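Long-range contact in SOXX (Paracoccus pantotrophus, PDB 2C1D), which forms the cytochrome c subunit of the SoxXA complex, which initiates chemotrophic sulfur oxidation, and probably transfers electrons through its covalently bound heme c: residues G65-V79 with I125-E137. Sequence-based numbering, arbitrary orientation.
Sequences GAGDRWTEAQLRGIV and IEDVVAFLVTLKE. With HEC (heme c), chain O.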
loop_
_atom_site.group_PDB
_atom_site.type_symbol
_atom_site.label_atom_id
_atom_site.label_comp_id
_atom_site.label_asym_id
_atom_site.label_seq_id
_atom_site.Cartn_x
_atom_site.Cartn_y
_atom_site.Cartn_z
ATOM N N GLY B 65 -17.722 -18.447 18.199
ATOM C CA GLY B 65 -17.441 -18.665 19.608
ATOM C C GLY B 65 -17.167 -17.401 20.405
ATOM O O GLY B 65 -16.936 -17.487 21.601
ATOM N N ALA B 66 -17.190 -16.217 19.796
ATOM C CA ALA B 66 -16.932 -15.002 20.589
ATOM C C ALA B 66 -18.059 -14.768 21.616
ATOM O O ALA B 66 -17.850 -14.123 22.629
ATOM C CB ALA B 66 -16.724 -13.744 19.685
ATOM N N GLY B 67 -19.241 -15.306 21.343
ATOM C CA GLY B 67 -20.358 -15.261 22.276
ATOM C C GLY B 67 -20.080 -16.016 23.577
ATOM O O GLY B 67 -20.697 -15.714 24.596
ATOM N N ASP B 68 -19.149 -16.977 23.520
ATOM C CA ASP B 68 -18.675 -17.749 24.685
ATOM C C ASP B 68 -17.487 -17.109 25.398
ATOM O O ASP B 68 -17.288 -17.325 26.596
ATOM C CB ASP B 68 -18.171 -19.146 24.259
ATOM C CG ASP B 68 -19.240 -20.029 23.627
ATOM O OD1 ASP B 68 -20.338 -20.206 24.226
ATOM O OD2 ASP B 68 -19.032 -20.637 22.534
ATOM N N ARG B 69 -16.650 -16.388 24.652
ATOM C CA ARG B 69 -15.393 -15.865 25.169
ATOM C C ARG B 69 -15.555 -14.544 25.901
ATOM O O ARG B 69 -14.700 -14.171 26.725
ATOM C CB ARG B 69 -14.392 -15.657 24.022
ATOM C CG ARG B 69 -14.084 -16.909 23.204
ATOM C CD ARG B 69 -12.851 -16.782 22.283
ATOM N NE ARG B 69 -13.154 -16.067 21.038
ATOM C CZ ARG B 69 -13.652 -16.629 19.939
ATOM N NH1 ARG B 69 -13.934 -17.925 19.903
ATOM N NH2 ARG B 69 -13.880 -15.888 18.857
ATOM N N TRP B 70 -16.633 -13.821 25.574
ATOM C CA TRP B 70 -16.852 -12.476 26.091
ATOM C C TRP B 70 -18.298 -12.275 26.518
ATOM O O TRP B 70 -19.214 -12.844 25.934
ATOM C CB TRP B 70 -16.533 -11.428 25.016
ATOM C CG TRP B 70 -15.216 -11.591 24.364
ATOM C CD1 TRP B 70 -14.967 -12.194 23.178
ATOM C CD2 TRP B 70 -13.956 -11.150 24.864
ATOM N NE1 TRP B 70 -13.625 -12.151 22.898
ATOM C CE2 TRP B 70 -12.982 -11.502 23.914
ATOM C CE3 TRP B 70 -13.548 -10.473 26.021
ATOM C CZ2 TRP B 70 -11.637 -11.226 24.086
ATOM C CZ3 TRP B 70 -12.230 -10.179 26.191
ATOM C CH2 TRP B 70 -11.273 -10.562 25.226
ATOM N N THR B 71 -18.495 -11.429 27.520
ATOM C CA THR B 71 -19.838 -10.996 27.902
ATOM C C THR B 71 -20.299 -9.952 26.897
ATOM O O THR B 71 -19.479 -9.334 26.212
ATOM C CB THR B 71 -19.848 -10.327 29.284
ATOM O OG1 THR B 71 -19.058 -9.147 29.246
ATOM C CG2 THR B 71 -19.179 -11.195 30.378
ATOM N N GLU B 72 -21.604 -9.729 26.854
ATOM C CA GLU B 72 -22.172 -8.609 26.109
ATOM C C GLU B 72 -21.374 -7.316 26.291
ATOM O O GLU B 72 -21.042 -6.654 25.305
ATOM C CB GLU B 72 -23.629 -8.398 26.511
ATOM C CG GLU B 72 -24.327 -7.228 25.834
ATOM C CD GLU B 72 -25.755 -7.053 26.309
ATOM O OE1 GLU B 72 -26.229 -7.845 27.130
ATOM O OE2 GLU B 72 -26.405 -6.099 25.874
ATOM N N ALA B 73 -21.041 -6.966 27.531
ATOM C CA ALA B 73 -20.377 -5.693 27.809
ATOM C C ALA B 73 -18.973 -5.652 27.235
ATOM O O ALA B 73 -18.503 -4.625 26.748
ATOM C CB ALA B 73 -20.315 -5.431 29.314
ATOM N N GLN B 74 -18.274 -6.765 27.336
ATOM C CA GLN B 74 -16.954 -6.851 26.725
ATOM C C GLN B 74 -17.050 -6.685 25.202
ATOM O O GLN B 74 -16.239 -5.997 24.611
ATOM C CB GLN B 74 -16.294 -8.165 27.106
ATOM C CG GLN B 74 -15.878 -8.137 28.566
ATOM C CD GLN B 74 -15.415 -9.474 29.119
ATOM O OE1 GLN B 74 -15.898 -10.544 28.727
ATOM N NE2 GLN B 74 -14.486 -9.403 30.057
ATOM N N LEU B 75 -18.040 -7.336 24.595
ATOM C CA LEU B 75 -18.190 -7.325 23.150
ATOM C C LEU B 75 -18.489 -5.899 22.702
ATOM O O LEU B 75 -17.934 -5.447 21.723
ATOM C CB LEU B 75 -19.267 -8.309 22.696
ATOM C CG LEU B 75 -18.963 -9.805 22.888
ATOM C CD1 LEU B 75 -20.206 -10.641 22.686
ATOM C CD2 LEU B 75 -17.857 -10.277 21.948
ATOM N N ARG B 76 -19.309 -5.167 23.461
ATOM C CA ARG B 76 -19.636 -3.774 23.110
ATOM C C ARG B 76 -18.389 -2.919 23.079
ATOM O O ARG B 76 -18.146 -2.163 22.132
ATOM C CB ARG B 76 -20.670 -3.209 24.099
ATOM C CG ARG B 76 -21.007 -1.726 23.970
ATOM C CD ARG B 76 -22.087 -1.283 24.970
ATOM N NE ARG B 76 -23.319 -2.025 24.736
ATOM C CZ ARG B 76 -23.870 -2.922 25.557
ATOM N NH1 ARG B 76 -23.332 -3.255 26.729
ATOM N NH2 ARG B 76 -24.987 -3.507 25.183
ATOM N N GLY B 77 -17.573 -3.057 24.120
ATOM C CA GLY B 77 -16.341 -2.311 24.209
ATOM C C GLY B 77 -15.338 -2.667 23.114
ATOM O O GLY B 77 -14.639 -1.796 22.656
ATOM N N ILE B 78 -15.292 -3.932 22.696
ATOM C CA ILE B 78 -14.381 -4.386 21.623
ATOM C C ILE B 78 -14.831 -3.821 20.265
ATOM O O ILE B 78 -14.025 -3.308 19.489
ATOM C CB ILE B 78 -14.327 -5.941 21.591
ATOM C CG1 ILE B 78 -13.472 -6.449 22.760
ATOM C CG2 ILE B 78 -13.756 -6.462 20.280
ATOM C CD1 ILE B 78 -13.552 -7.946 23.023
ATOM N N VAL B 79 -16.123 -3.887 19.990
ATOM C CA VAL B 79 -16.665 -3.300 18.750
ATOM C C VAL B 79 -16.495 -1.782 18.698
ATOM O O VAL B 79 -16.016 -1.247 17.689
ATOM C CB VAL B 79 -18.123 -3.735 18.503
ATOM C CG1 VAL B 79 -18.658 -3.184 17.193
ATOM C CG2 VAL B 79 -18.207 -5.262 18.444
ATOM N N ILE B 125 -23.558 -0.542 16.307
ATOM C CA ILE B 125 -22.716 -1.248 17.276
ATOM C C ILE B 125 -23.571 -2.240 18.065
ATOM O O ILE B 125 -23.181 -3.387 18.237
ATOM C CB ILE B 125 -21.990 -0.280 18.273
ATOM C CG1 ILE B 125 -21.132 0.773 17.575
ATOM C CG2 ILE B 125 -21.153 -1.089 19.314
ATOM C CD1 ILE B 125 -19.877 0.333 17.033
ATOM N N GLU B 126 -24.734 -1.800 18.549
ATOM C CA GLU B 126 -25.607 -2.657 19.350
ATOM C C GLU B 126 -26.091 -3.858 18.544
ATOM O O GLU B 126 -26.209 -4.974 19.081
ATOM C CB GLU B 126 -26.805 -1.862 19.897
ATOM C CG GLU B 126 -26.419 -0.811 20.938
ATOM C CD GLU B 126 -25.761 -1.377 22.180
ATOM O OE1 GLU B 126 -26.168 -2.470 22.617
ATOM O OE2 GLU B 126 -24.833 -0.736 22.719
ATOM N N ASP B 127 -26.360 -3.623 17.255
ATOM C CA ASP B 127 -26.793 -4.642 16.323
ATOM C C ASP B 127 -25.696 -5.701 16.083
ATOM O O ASP B 127 -25.991 -6.913 16.005
ATOM C CB ASP B 127 -27.208 -4.003 14.982
ATOM C CG ASP B 127 -28.515 -3.193 15.066
ATOM O OD1 ASP B 127 -29.251 -3.245 16.074
ATOM O OD2 ASP B 127 -28.911 -2.467 14.121
ATOM N N VAL B 128 -24.446 -5.250 15.988
ATOM C CA VAL B 128 -23.313 -6.141 15.781
ATOM C C VAL B 128 -23.127 -6.975 17.064
ATOM O O VAL B 128 -23.026 -8.180 17.002
ATOM C CB VAL B 128 -22.049 -5.365 15.436
ATOM C CG1 VAL B 128 -20.793 -6.262 15.555
ATOM C CG2 VAL B 128 -22.173 -4.782 14.008
ATOM N N VAL B 129 -23.137 -6.313 18.216
ATOM C CA VAL B 129 -23.016 -6.983 19.514
ATOM C C VAL B 129 -24.062 -8.087 19.694
ATOM O O VAL B 129 -23.725 -9.180 20.151
ATOM C CB VAL B 129 -23.096 -5.982 20.677
ATOM C CG1 VAL B 129 -23.252 -6.691 22.019
ATOM C CG2 VAL B 129 -21.874 -5.112 20.716
ATOM N N ALA B 130 -25.310 -7.809 19.325
ATOM C CA ALA B 130 -26.397 -8.756 19.503
ATOM C C ALA B 130 -26.153 -10.009 18.671
ATOM O O ALA B 130 -26.510 -11.121 19.078
ATOM C CB ALA B 130 -27.718 -8.136 19.129
ATOM N N PHE B 131 -25.531 -9.840 17.507
ATOM C CA PHE B 131 -25.174 -11.000 16.718
ATOM C C PHE B 131 -23.999 -11.743 17.353
ATOM O O PHE B 131 -24.028 -12.958 17.420
ATOM C CB PHE B 131 -24.864 -10.662 15.267
ATOM C CG PHE B 131 -24.489 -11.857 14.472
ATOM C CD1 PHE B 131 -25.458 -12.779 14.105
ATOM C CD2 PHE B 131 -23.156 -12.108 14.153
ATOM C CE1 PHE B 131 -25.115 -13.918 13.407
ATOM C CE2 PHE B 131 -22.805 -13.236 13.441
ATOM C CZ PHE B 131 -23.781 -14.140 13.060
ATOM N N LEU B 132 -22.994 -11.014 17.827
ATOM C CA LEU B 132 -21.817 -11.628 18.409
ATOM C C LEU B 132 -22.181 -12.484 19.629
ATOM O O LEU B 132 -21.560 -13.509 19.882
ATOM C CB LEU B 132 -20.789 -10.575 18.796
ATOM C CG LEU B 132 -20.105 -9.840 17.633
ATOM C CD1 LEU B 132 -19.409 -8.622 18.145
ATOM C CD2 LEU B 132 -19.125 -10.723 16.887
ATOM N N VAL B 133 -23.192 -12.056 20.381
ATOM C CA VAL B 133 -23.639 -12.812 21.546
ATOM C C VAL B 133 -24.177 -14.196 21.142
ATOM O O VAL B 133 -24.059 -15.131 21.914
ATOM C CB VAL B 133 -24.672 -11.977 22.394
ATOM C CG1 VAL B 133 -25.418 -12.839 23.395
ATOM C CG2 VAL B 133 -23.960 -10.844 23.115
ATOM N N THR B 134 -24.737 -14.334 19.935
ATOM C CA THR B 134 -25.298 -15.613 19.498
ATOM C C THR B 134 -24.251 -16.624 19.062
ATOM O O THR B 134 -24.590 -17.779 18.839
ATOM C CB THR B 134 -26.356 -15.492 18.342
ATOM O OG1 THR B 134 -25.748 -15.049 17.114
ATOM C CG2 THR B 134 -27.420 -14.465 18.661
ATOM N N LEU B 135 -23.013 -16.181 18.881
ATOM C CA LEU B 135 -21.968 -17.038 18.325
ATOM C C LEU B 135 -21.400 -17.891 19.442
ATOM O O LEU B 135 -20.372 -17.568 20.034
ATOM C CB LEU B 135 -20.872 -16.199 17.651
ATOM C CG LEU B 135 -21.274 -15.476 16.368
ATOM C CD1 LEU B 135 -20.173 -14.507 15.921
ATOM C CD2 LEU B 135 -21.597 -16.482 15.260
ATOM N N LYS B 136 -22.100 -18.986 19.714
ATOM C CA LYS B 136 -21.775 -19.870 20.819
ATOM C C LYS B 136 -21.452 -21.274 20.323
ATOM O O LYS B 136 -21.866 -21.672 19.226
ATOM C CB LYS B 136 -22.968 -19.942 21.783
ATOM C CG LYS B 136 -23.100 -18.742 22.714
ATOM C CD LYS B 136 -24.577 -18.468 23.076
ATOM C CE LYS B 136 -24.749 -17.497 24.270
ATOM N NZ LYS B 136 -23.494 -16.824 24.722
ATOM N N GLU B 137 -20.738 -22.021 21.163
ATOM C CA GLU B 137 -20.565 -23.474 21.027
ATOM C C GLU B 137 -19.616 -23.845 19.895
ATOM O O GLU B 137 -19.230 -25.014 19.779
ATOM C CB GLU B 137 -21.931 -24.207 20.862
ATOM C CG GLU B 137 -22.963 -23.855 21.938
ATOM C CD GLU B 137 -24.280 -24.609 21.831
ATOM O OE1 GLU B 137 -25.248 -24.067 21.231
ATOM O OE2 GLU B 137 -24.361 -25.734 22.378
HETATM FE FE HEC O . -11.814 -7.653 15.107
HETATM C CHA HEC O . -10.242 -9.065 17.785
HETATM C CHB HEC O . -14.834 -8.451 16.411
HETATM C CHC HEC O . -13.322 -5.991 12.571
HETATM C CHD HEC O . -8.764 -7.184 13.533
HETATM N NA HEC O . -12.425 -8.567 16.810
HETATM C C1A HEC O . -11.611 -9.123 17.751
HETATM C C2A HEC O . -12.454 -9.777 18.727
HETATM C C3A HEC O . -13.738 -9.615 18.351
HETATM C C4A HEC O . -13.728 -8.833 17.128
HETATM C CMA HEC O . -15.035 -10.109 19.017
HETATM C CAA HEC O . -11.893 -10.495 19.956
HETATM C CBA HEC O . -11.135 -11.759 19.574
HETATM C CGA HEC O . -12.166 -12.815 19.445
HETATM O O1A HEC O . -12.748 -13.159 20.496
HETATM O O2A HEC O . -12.421 -13.308 18.320
HETATM N NB HEC O . -13.691 -7.319 14.579
HETATM C C1B HEC O . -14.814 -7.666 15.298
HETATM C C2B HEC O . -15.978 -7.045 14.689
HETATM C C3B HEC O . -15.566 -6.373 13.610
HETATM C C4B HEC O . -14.123 -6.524 13.541
HETATM C CMB HEC O . -17.421 -7.239 15.176
HETATM C CAB HEC O . -16.471 -5.545 12.651
HETATM C CBB HEC O . -17.218 -4.619 13.346
HETATM N NC HEC O . -11.166 -6.748 13.328
HETATM C C1C HEC O . -11.971 -6.118 12.447
HETATM C C2C HEC O . -11.147 -5.694 11.316
HETATM C C3C HEC O . -9.861 -5.890 11.647
HETATM C C4C HEC O . -9.869 -6.663 12.886
HETATM C CMC HEC O . -11.644 -4.789 10.177
HETATM C CAC HEC O . -8.561 -5.582 10.819
HETATM C CBC HEC O . -8.323 -4.341 10.373
HETATM N ND HEC O . -9.800 -8.037 15.591
HETATM C C1D HEC O . -8.706 -7.791 14.773
HETATM C C2D HEC O . -7.512 -8.263 15.439
HETATM C C3D HEC O . -7.989 -8.853 16.772
HETATM C C4D HEC O . -9.415 -8.676 16.762
HETATM C CMD HEC O . -6.046 -8.204 14.930
HETATM C CAD HEC O . -7.158 -9.531 17.900
HETATM C CBD HEC O . -6.756 -8.454 18.906
HETATM C CGD HEC O . -5.257 -8.399 19.115
HETATM O O1D HEC O . -4.591 -7.452 18.573
HETATM O O2D HEC O . -4.759 -9.323 19.828
#
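Helix 72-79, carrying Val79 and Arg76, runs against helix 125-133 with segment axes 9.3 Å apart at closest approach and N-to-C directions 133° apart. Knobs-into-holes packing is reciprocal: Val79 sits among Ile125, Val128, Val129 and Leu132, while Val129 fills the hole of Glu72, Leu75, Arg76 and Val79. The two Val79 methyls divide the work. CG1, anti to the backbone N (chi1 -177°), slides past Ile125 CD1 at 3.7 Å; CG2 meets Leu132 CD1 at 3.6 Å and also faces heme methyl CMB. Beside this core Arg76 grips Glu126 side-on, NE to OE2 (2.8 Å) and NH2 to OE1, both on syn lone pairs with the planes 18° apart; NH2 also bridges to Glu72 OE2. At the far end, Gly67 CA comes within 4.2 Å of Val133 CA, a closeness that relies on glycine because a side chain would point into the carbonyls of Leu132, Val133 and Leu135. Nearby, Glu137 N donates to Asp68 OD2 (2.6 Å). Where helix 66-69 ends, Arg69 NE and Trp70 NE1 (2.7 Å) both donate to heme propionate O1A. Val79, Val128 and Leu132 join the helix packing to the heme pocket of this cytochrome c fold, with helix 26-33 touching Val128 and Phe131 of helix 122-133.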